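Local coordinates for collagen alpha1(xviii) chain (Mus musculus, PDB 1DY0), which inhibits angiogenesis as the endostatin domain of collagen XVIII and binds a zinc ion, at residues A[25-30]-A[140-145]; A[80-85]-A[97-102]. The protein carries 2 engineered substitutions. All blocks are in the same frame, centred on the assembly; numbering follows the deposited sequence.

How the contacts relate
Contacts 1 and 2 share no secondary-structure element and lie on opposite sides of the chain's centre, their own centres 29 Å apart and their nearest atoms about 18 Å apart. In sequence, contact 2 is nested inside the long loop that contact 1 closes. Neither is a true core: each is partly buried, with Met-27 and Trp-142 inside and Arg-28 and Arg-143 exposed in contact 1, Leu-83 and Leu-98 inside and Val-82 and Pro-85 exposed in contact 2. Contact 1 joins the loop leading into helix 29-42 to the short helix and loop at 140-145 by an aromatic ring, a twice-used carbonyl and bridging waters. Contact 2, smaller and mainly aliphatic, lays a loop along edge strand 82-84 with one direct backbone hydrogen bond; zinc ligand Asp-80 lies away from that loop.

Contact 1: A[25-30]-A[140-145]; sequences GGMRGI and ETWRTE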
ATOM      1  N   GLY A  25      -9.223  10.508   0.274  1.00 12.28           N
ATOM      2  CA  GLY A  25      -8.632  10.533   1.598  1.00  9.58           C
ATOM      3  C   GLY A  25      -9.610  10.214   2.713  1.00  9.37           C
ATOM      4  O   GLY A  25      -9.187   9.954   3.827  1.00 10.61           O
ATOM      5  N   GLY A  26     -10.909  10.236   2.424  1.00 10.31           N
ATOM      6  CA  GLY A  26     -11.913   9.957   3.439  1.00 11.62           C
ATOM      7  C   GLY A  26     -12.280   8.488   3.509  1.00 15.13           C
ATOM      8  O   GLY A  26     -13.309   8.066   2.977  1.00 18.28           O
ATOM      9  N   MET A  27     -11.452   7.722   4.207  1.00 14.74           N
ATOM     10  CA  MET A  27     -11.623   6.281   4.341  1.00 13.96           C
ATOM     11  C   MET A  27     -12.162   5.841   5.686  1.00 15.91           C
ATOM     12  O   MET A  27     -12.105   4.654   5.997  1.00 18.58           O
ATOM     13  CB  MET A  27     -10.276   5.595   4.156  1.00  7.18           C
ATOM     14  CG  MET A  27      -9.572   5.918   2.870  1.00  8.02           C
ATOM     15  SD  MET A  27      -7.886   5.317   2.956  1.00 11.52           S
ATOM     16  CE  MET A  27      -7.083   6.337   1.731  1.00 11.62           C
ATOM     17  N   ARG A  28     -12.655   6.793   6.484  1.00 17.73           N
ATOM     18  CA  ARG A  28     -13.172   6.515   7.828  1.00 15.27           C
ATOM     19  C   ARG A  28     -12.014   6.125   8.733  1.00 13.64           C
ATOM     20  O   ARG A  28     -12.138   5.235   9.573  1.00 16.70           O
ATOM     21  CB  ARG A  28     -14.225   5.395   7.816  1.00 12.92           C
ATOM     22  CG  ARG A  28     -15.627   5.841   7.441  1.00 15.00           C
ATOM     23  CD  ARG A  28     -16.605   4.676   7.497  1.00 27.94           C
ATOM     24  NE  ARG A  28     -17.753   4.942   8.370  1.00 38.61           N
ATOM     25  CZ  ARG A  28     -18.708   4.059   8.658  1.00 43.75           C
ATOM     26  NH1 ARG A  28     -18.659   2.832   8.137  1.00 49.02           N
ATOM     27  NH2 ARG A  28     -19.727   4.410   9.438  1.00 40.08           N
ATOM     28  N   GLY A  29     -10.890   6.806   8.563  1.00  7.46           N
ATOM     29  CA  GLY A  29      -9.723   6.512   9.362  1.00  4.55           C
ATOM     30  C   GLY A  29      -9.008   5.248   8.924  1.00 10.14           C
ATOM     31  O   GLY A  29      -9.479   4.498   8.066  1.00 14.08           O
ATOM     32  N   ILE A  30      -7.866   4.995   9.546  1.00  7.44           N
ATOM     33  CA  ILE A  30      -7.068   3.833   9.236  1.00 12.05           C
ATOM     34  C   ILE A  30      -7.825   2.525   9.485  1.00 16.13           C
ATOM     35  O   ILE A  30      -7.614   1.533   8.787  1.00 20.39           O
ATOM     36  CB  ILE A  30      -5.746   3.871  10.036  1.00 13.26           C
ATOM     37  CG1 ILE A  30      -4.749   2.873   9.455  1.00 13.53           C
ATOM     38  CG2 ILE A  30      -6.000   3.660  11.529  1.00 15.56           C
ATOM     39  CD1 ILE A  30      -4.240   3.279   8.078  1.00  6.92           C
ATOM     40  N   GLU A 140      -5.943  14.277   7.496  1.00 12.21           N
ATOM     41  CA  GLU A 140      -6.456  14.247   8.863  1.00 14.81           C
ATOM     42  C   GLU A 140      -6.649  12.797   9.306  1.00 16.32           C
ATOM     43  O   GLU A 140      -7.708  12.416   9.802  1.00 19.87           O
ATOM     44  CB  GLU A 140      -7.778  15.015   8.944  1.00 19.31           C
ATOM     45  CG  GLU A 140      -7.720  16.432   8.377  1.00 36.17           C
ATOM     46  CD  GLU A 140      -6.601  17.261   8.980  1.00 59.76           C
ATOM     47  OE1 GLU A 140      -6.731  17.667  10.158  1.00 73.56           O
ATOM     48  OE2 GLU A 140      -5.585  17.484   8.280  1.00 68.34           O
ATOM     49  N   THR A 141      -5.596  12.009   9.113  1.00 13.59           N
ATOM     50  CA  THR A 141      -5.559  10.588   9.430  1.00 13.01           C
ATOM     51  C   THR A 141      -6.634   9.813   8.683  1.00 11.01           C
ATOM     52  O   THR A 141      -7.301   8.939   9.227  1.00 14.25           O
ATOM     53  CB  THR A 141      -5.501  10.271  10.977  1.00 16.37           C
ATOM     54  OG1 THR A 141      -5.100   8.905  11.154  1.00 17.98           O
ATOM     55  CG2 THR A 141      -6.832  10.490  11.685  1.00 11.72           C
ATOM     56  N   TRP A 142      -6.756  10.147   7.403  1.00 11.10           N
ATOM     57  CA  TRP A 142      -7.691   9.512   6.478  1.00 10.28           C
ATOM     58  C   TRP A 142      -9.151   9.576   6.853  1.00  9.37           C
ATOM     59  O   TRP A 142      -9.904   8.631   6.630  1.00  5.89           O
ATOM     60  CB  TRP A 142      -7.250   8.088   6.210  1.00  2.00           C
ATOM     61  CG  TRP A 142      -5.793   8.064   5.924  1.00  2.97           C
ATOM     62  CD1 TRP A 142      -4.800   7.616   6.745  1.00  5.48           C
ATOM     63  CD2 TRP A 142      -5.152   8.578   4.757  1.00  5.73           C
ATOM     64  NE1 TRP A 142      -3.578   7.821   6.164  1.00 10.56           N
ATOM     65  CE2 TRP A 142      -3.760   8.407   4.939  1.00 14.50           C
ATOM     66  CE3 TRP A 142      -5.611   9.164   3.573  1.00  5.50           C
ATOM     67  CZ2 TRP A 142      -2.827   8.799   3.980  1.00  7.47           C
ATOM     68  CZ3 TRP A 142      -4.696   9.551   2.627  1.00  2.00           C
ATOM     69  CH2 TRP A 142      -3.315   9.367   2.831  1.00  5.57           C
ATOM     70  N   ARG A 143      -9.562  10.730   7.363  1.00 11.26           N
ATOM     71  CA  ARG A 143     -10.945  10.933   7.750  1.00 14.18           C
ATOM     72  C   ARG A 143     -11.616  12.002   6.890  1.00 17.43           C
ATOM     73  O   ARG A 143     -12.821  12.220   7.014  1.00 21.66           O
ATOM     74  CB  ARG A 143     -11.030  11.320   9.230  1.00 15.51           C
ATOM     75  CG  ARG A 143     -10.192  10.439  10.140  1.00 22.97           C
ATOM     76  CD  ARG A 143     -10.621  10.529  11.585  1.00 34.62           C
ATOM     77  NE  ARG A 143     -11.322   9.309  11.995  1.00 47.48           N
ATOM     78  CZ  ARG A 143     -10.860   8.422  12.881  1.00 47.39           C
ATOM     79  NH1 ARG A 143      -9.681   8.607  13.477  1.00 43.42           N
ATOM     80  NH2 ARG A 143     -11.575   7.331  13.152  1.00 48.13           N
ATOM     81  N   THR A 144     -10.869  12.633   5.985  1.00 15.86           N
ATOM     82  CA  THR A 144     -11.459  13.683   5.155  1.00 15.70           C
ATOM     83  C   THR A 144     -11.105  13.654   3.663  1.00 15.33           C
ATOM     84  O   THR A 144      -9.984  13.321   3.278  1.00 14.00           O
ATOM     85  CB  THR A 144     -11.105  15.083   5.724  1.00 15.32           C
ATOM     86  OG1 THR A 144     -11.991  16.064   5.169  1.00 19.22           O
ATOM     87  CG2 THR A 144      -9.664  15.466   5.385  1.00  7.07           C
ATOM     88  N   GLU A 145     -12.087  14.003   2.834  1.00 15.08           N
ATOM     89  CA  GLU A 145     -11.920  14.061   1.380  1.00 15.31           C
ATOM     90  C   GLU A 145     -12.179  15.485   0.879  1.00 16.92           C
ATOM     91  O   GLU A 145     -12.450  15.712  -0.304  1.00 17.01           O
ATOM     92  CB  GLU A 145     -12.864  13.086   0.678  1.00 15.55           C
ATOM     93  CG  GLU A 145     -14.329  13.288   1.005  1.00 17.83           C
ATOM     94  CD  GLU A 145     -15.240  12.787  -0.100  1.00 36.41           C
ATOM     95  OE1 GLU A 145     -15.033  11.655  -0.580  1.00 46.23           O
ATOM     96  OE2 GLU A 145     -16.158  13.539  -0.499  1.00 45.58           O
TER
HETATM   97  O   HOH W   1     -13.876   9.584   6.577  1.00 20.14           O
HETATM   98  O   HOH W   2      -7.245   6.847  11.595  1.00 23.79           O
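Met-27 lays its thioether alongside the indole of Trp-142, the two side chains pointing the same way, and its CE comes to 3.7 Å from CE3 of that ring. With CG anti to the carbonyl carbon (chi1 -55°) and the chain extended beyond it, SD of Met-27 reaches 5.1 Å from the centroid of the five-membered ring of Trp-142, an oblique Met-aromatic contact. Gly-25 meets the same indole at its edge, its CA in the ring plane and 4.2 Å from CZ3 of Trp-142. Beyond the two segments, Ser-55 O takes the hydrogen bond of the indole NE1, and Trp-124 packs edge-to-face against the ring.

One carbonyl ties the backbones together. Trp-142 O accepts from Met-27 N at 3.0 Å and from Gly-29 N at 2.8 Å, the two donors arriving from opposite faces of its plane and well out of it. Water molecules extend this link: one joins Arg-28 N to Arg-143 O, another Ile-30 N to Thr-141 OG1, which is also bonded to Arg-57 N. Gly-29 CA sits over the centre of the Arg-143 guanidinium, 4.1 Å above its plane, and its CA-H points almost straight (170°) at Thr-141 O, with 3.4 Å between Gly-29 CA and that oxygen.

Residues 140-142 are three successive residues in left-handed helical conformation, in the short, weakly bonded helix that begins about Cys-139. The contact thus seats the loop leading into helix 29-42 on this element, within the C-type lectin-like fold of endostatin.

Contact 2: A[80-85]-A[97-102]; sequences DEVLSP and QLQPGA. With ZN (zinc ion), chain B.
Gln-99 reaches from its loop beside the carbonyls of Val-82 and Leu-83. Its CB lies 3.5 Å from Leu-83 O and 3.8 Å from Val-82 O, and its CG is near the latter. A bend at chi2 (75°) then places the amide between Val-82 CG1 and Pro-85 CD, with NE2 of Gln-99 4.1 Å from each; OE1 of Gln-99 lies 3.9 Å from Leu-83 O, a pair of acceptors and not a bond. The backbone of the same residue makes the polar link, Gln-99 N donating to Leu-83 O at 2.9 Å, with the donor tilted 21° from the carbonyl plane.

Leu-83 and Ser-84 both face Ile-75 of the neighbouring strand, a classic beta bulge at the edge of the five-stranded mixed sheet, and the chain turns a corner there. Leu-83 is buried and carries the apolar part of the contact. Its CB touches CD2 of Leu-98 at 3.8 Å, while CD2 of Leu-83 lies 3.5 Å from Ala-102 CB. That methyl is brought in by a type II turn from Gln-99 to Ala-102, closed by the bond from Ala-102 N to Gln-99 O. A water links Ser-84 OG with Gln-97 O.

At the other end of the strand segment, Glu-81 forms a salt bridge with Arg-103, just past the turn. Next to it, Asp-80 OD1 binds the zinc ion at 1.8 Å, in a site completed by His-7, Asp-9 and His-15.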
ATOM      1  N   ASP A  80       2.770 -13.441  -6.867  1.00 16.36           N
ATOM      2  CA  ASP A  80       4.065 -13.822  -6.304  1.00 14.82           C
ATOM      3  C   ASP A  80       5.300 -13.377  -7.067  1.00 14.64           C
ATOM      4  O   ASP A  80       6.372 -13.949  -6.904  1.00 17.62           O
ATOM      5  CB  ASP A  80       4.109 -15.329  -6.008  1.00 12.62           C
ATOM      6  CG  ASP A  80       2.973 -15.776  -5.109  1.00 18.01           C
ATOM      7  OD1 ASP A  80       2.767 -15.146  -4.052  1.00 23.94           O
ATOM      8  OD2 ASP A  80       2.254 -16.731  -5.470  1.00 24.28           O
ATOM      9  N   GLU A  81       5.167 -12.328  -7.871  1.00 15.73           N
ATOM     10  CA  GLU A  81       6.298 -11.786  -8.612  1.00 15.59           C
ATOM     11  C   GLU A  81       6.969 -10.791  -7.661  1.00 17.86           C
ATOM     12  O   GLU A  81       6.294  -9.962  -7.048  1.00 16.97           O
ATOM     13  CB  GLU A  81       5.815 -11.083  -9.888  1.00 21.37           C
ATOM     14  CG  GLU A  81       4.972 -11.970 -10.809  1.00 19.95           C
ATOM     15  CD  GLU A  81       4.373 -11.217 -11.982  1.00 23.59           C
ATOM     16  OE1 GLU A  81       4.495  -9.979 -12.044  1.00 30.01           O
ATOM     17  OE2 GLU A  81       3.758 -11.858 -12.858  1.00 31.83           O
ATOM     18  N   VAL A  82       8.290 -10.891  -7.524  1.00 19.80           N
ATOM     19  CA  VAL A  82       9.065 -10.033  -6.622  1.00 21.20           C
ATOM     20  C   VAL A  82       9.092  -8.553  -6.997  1.00 22.22           C
ATOM     21  O   VAL A  82       9.491  -8.194  -8.108  1.00 26.70           O
ATOM     22  CB  VAL A  82      10.516 -10.575  -6.454  1.00 16.87           C
ATOM     23  CG1 VAL A  82      11.407  -9.559  -5.767  1.00  8.68           C
ATOM     24  CG2 VAL A  82      10.492 -11.859  -5.635  1.00 19.89           C
ATOM     25  N   LEU A  83       8.658  -7.713  -6.057  1.00 21.48           N
ATOM     26  CA  LEU A  83       8.615  -6.260  -6.228  1.00 19.27           C
ATOM     27  C   LEU A  83       9.811  -5.604  -5.547  1.00 19.68           C
ATOM     28  O   LEU A  83      10.309  -4.570  -5.991  1.00 18.57           O
ATOM     29  CB  LEU A  83       7.348  -5.684  -5.588  1.00 15.75           C
ATOM     30  CG  LEU A  83       5.953  -6.021  -6.102  1.00  6.49           C
ATOM     31  CD1 LEU A  83       4.942  -5.400  -5.159  1.00  8.80           C
ATOM     32  CD2 LEU A  83       5.754  -5.488  -7.514  1.00 11.52           C
ATOM     33  N   SER A  84      10.253  -6.205  -4.450  1.00 19.29           N
ATOM     34  CA  SER A  84      11.368  -5.684  -3.673  1.00 18.77           C
ATOM     35  C   SER A  84      11.975  -6.832  -2.865  1.00 20.12           C
ATOM     36  O   SER A  84      11.266  -7.737  -2.419  1.00 20.41           O
ATOM     37  CB  SER A  84      10.858  -4.587  -2.730  1.00 18.07           C
ATOM     38  OG  SER A  84      11.910  -3.918  -2.052  1.00 20.49           O
ATOM     39  N   PRO A  85      13.303  -6.844  -2.714  1.00 18.55           N
ATOM     40  CA  PRO A  85      13.956  -7.910  -1.953  1.00 16.46           C
ATOM     41  C   PRO A  85      13.640  -7.899  -0.454  1.00 13.39           C
ATOM     42  O   PRO A  85      13.789  -8.910   0.220  1.00 16.07           O
ATOM     43  CB  PRO A  85      15.441  -7.680  -2.249  1.00 22.52           C
ATOM     44  CG  PRO A  85      15.511  -6.196  -2.524  1.00 26.18           C
ATOM     45  CD  PRO A  85      14.296  -5.970  -3.370  1.00 11.60           C
ATOM     46  N   GLN A  97      11.639   2.388  -4.379  1.00 13.65           N
ATOM     47  CA  GLN A  97      11.926   1.969  -5.742  1.00 16.31           C
ATOM     48  C   GLN A  97      11.588   0.480  -5.910  1.00 17.44           C
ATOM     49  O   GLN A  97      12.102  -0.359  -5.182  1.00 19.04           O
ATOM     50  CB  GLN A  97      13.411   2.207  -6.026  1.00 19.69           C
ATOM     51  CG  GLN A  97      13.850   1.917  -7.445  1.00 26.13           C
ATOM     52  CD  GLN A  97      13.278   2.906  -8.422  1.00 35.59           C
ATOM     53  OE1 GLN A  97      13.575   4.097  -8.352  1.00 38.43           O
ATOM     54  NE2 GLN A  97      12.457   2.425  -9.343  1.00 36.26           N
ATOM     55  N   LEU A  98      10.675   0.176  -6.828  1.00 20.86           N
ATOM     56  CA  LEU A  98      10.265  -1.203  -7.098  1.00 25.32           C
ATOM     57  C   LEU A  98      11.227  -1.815  -8.106  1.00 26.43           C
ATOM     58  O   LEU A  98      12.055  -1.112  -8.689  1.00 25.50           O
ATOM     59  CB  LEU A  98       8.842  -1.246  -7.693  1.00 28.10           C
ATOM     60  CG  LEU A  98       7.589  -0.902  -6.871  1.00 28.39           C
ATOM     61  CD1 LEU A  98       6.348  -0.911  -7.763  1.00 26.13           C
ATOM     62  CD2 LEU A  98       7.429  -1.887  -5.734  1.00 28.90           C
ATOM     63  N   GLN A  99      11.109  -3.121  -8.313  1.00 24.74           N
ATOM     64  CA  GLN A  99      11.943  -3.830  -9.276  1.00 24.55           C
ATOM     65  C   GLN A  99      11.518  -3.415 -10.686  1.00 25.81           C
ATOM     66  O   GLN A  99      10.345  -3.142 -10.921  1.00 27.76           O
ATOM     67  CB  GLN A  99      11.732  -5.331  -9.118  1.00 27.20           C
ATOM     68  CG  GLN A  99      13.009  -6.144  -9.127  1.00 45.53           C
ATOM     69  CD  GLN A  99      13.795  -6.025  -7.831  1.00 51.04           C
ATOM     70  OE1 GLN A  99      13.959  -4.936  -7.280  1.00 49.67           O
ATOM     71  NE2 GLN A  99      14.279  -7.154  -7.335  1.00 56.85           N
ATOM     72  N   PRO A 100      12.455  -3.378 -11.650  1.00 28.82           N
ATOM     73  CA  PRO A 100      12.081  -2.984 -13.014  1.00 29.90           C
ATOM     74  C   PRO A 100      11.006  -3.878 -13.630  1.00 29.27           C
ATOM     75  O   PRO A 100      11.051  -5.105 -13.495  1.00 25.72           O
ATOM     76  CB  PRO A 100      13.402  -3.083 -13.772  1.00 33.55           C
ATOM     77  CG  PRO A 100      14.166  -4.128 -13.001  1.00 37.70           C
ATOM     78  CD  PRO A 100      13.886  -3.712 -11.582  1.00 31.94           C
ATOM     79  N   GLY A 101      10.014  -3.241 -14.251  1.00 31.64           N
ATOM     80  CA  GLY A 101       8.921  -3.965 -14.883  1.00 35.16           C
ATOM     81  C   GLY A 101       7.886  -4.547 -13.926  1.00 35.65           C
ATOM     82  O   GLY A 101       6.941  -5.221 -14.358  1.00 34.67           O
ATOM     83  N   ALA A 102       8.059  -4.266 -12.635  1.00 34.91           N
ATOM     84  CA  ALA A 102       7.169  -4.751 -11.576  1.00 32.17           C
ATOM     85  C   ALA A 102       5.709  -4.355 -11.777  1.00 25.84           C
ATOM     86  O   ALA A 102       5.410  -3.261 -12.260  1.00 27.69           O
ATOM     87  CB  ALA A 102       7.665  -4.259 -10.208  1.00 29.50           C
TER
HETATM   88 ZN    ZN B 401       1.695 -15.740  -2.727  1.00 20.17          ZN
HETATM   89  O   HOH W   3      13.367  -1.110  -2.815  1.00 40.17           O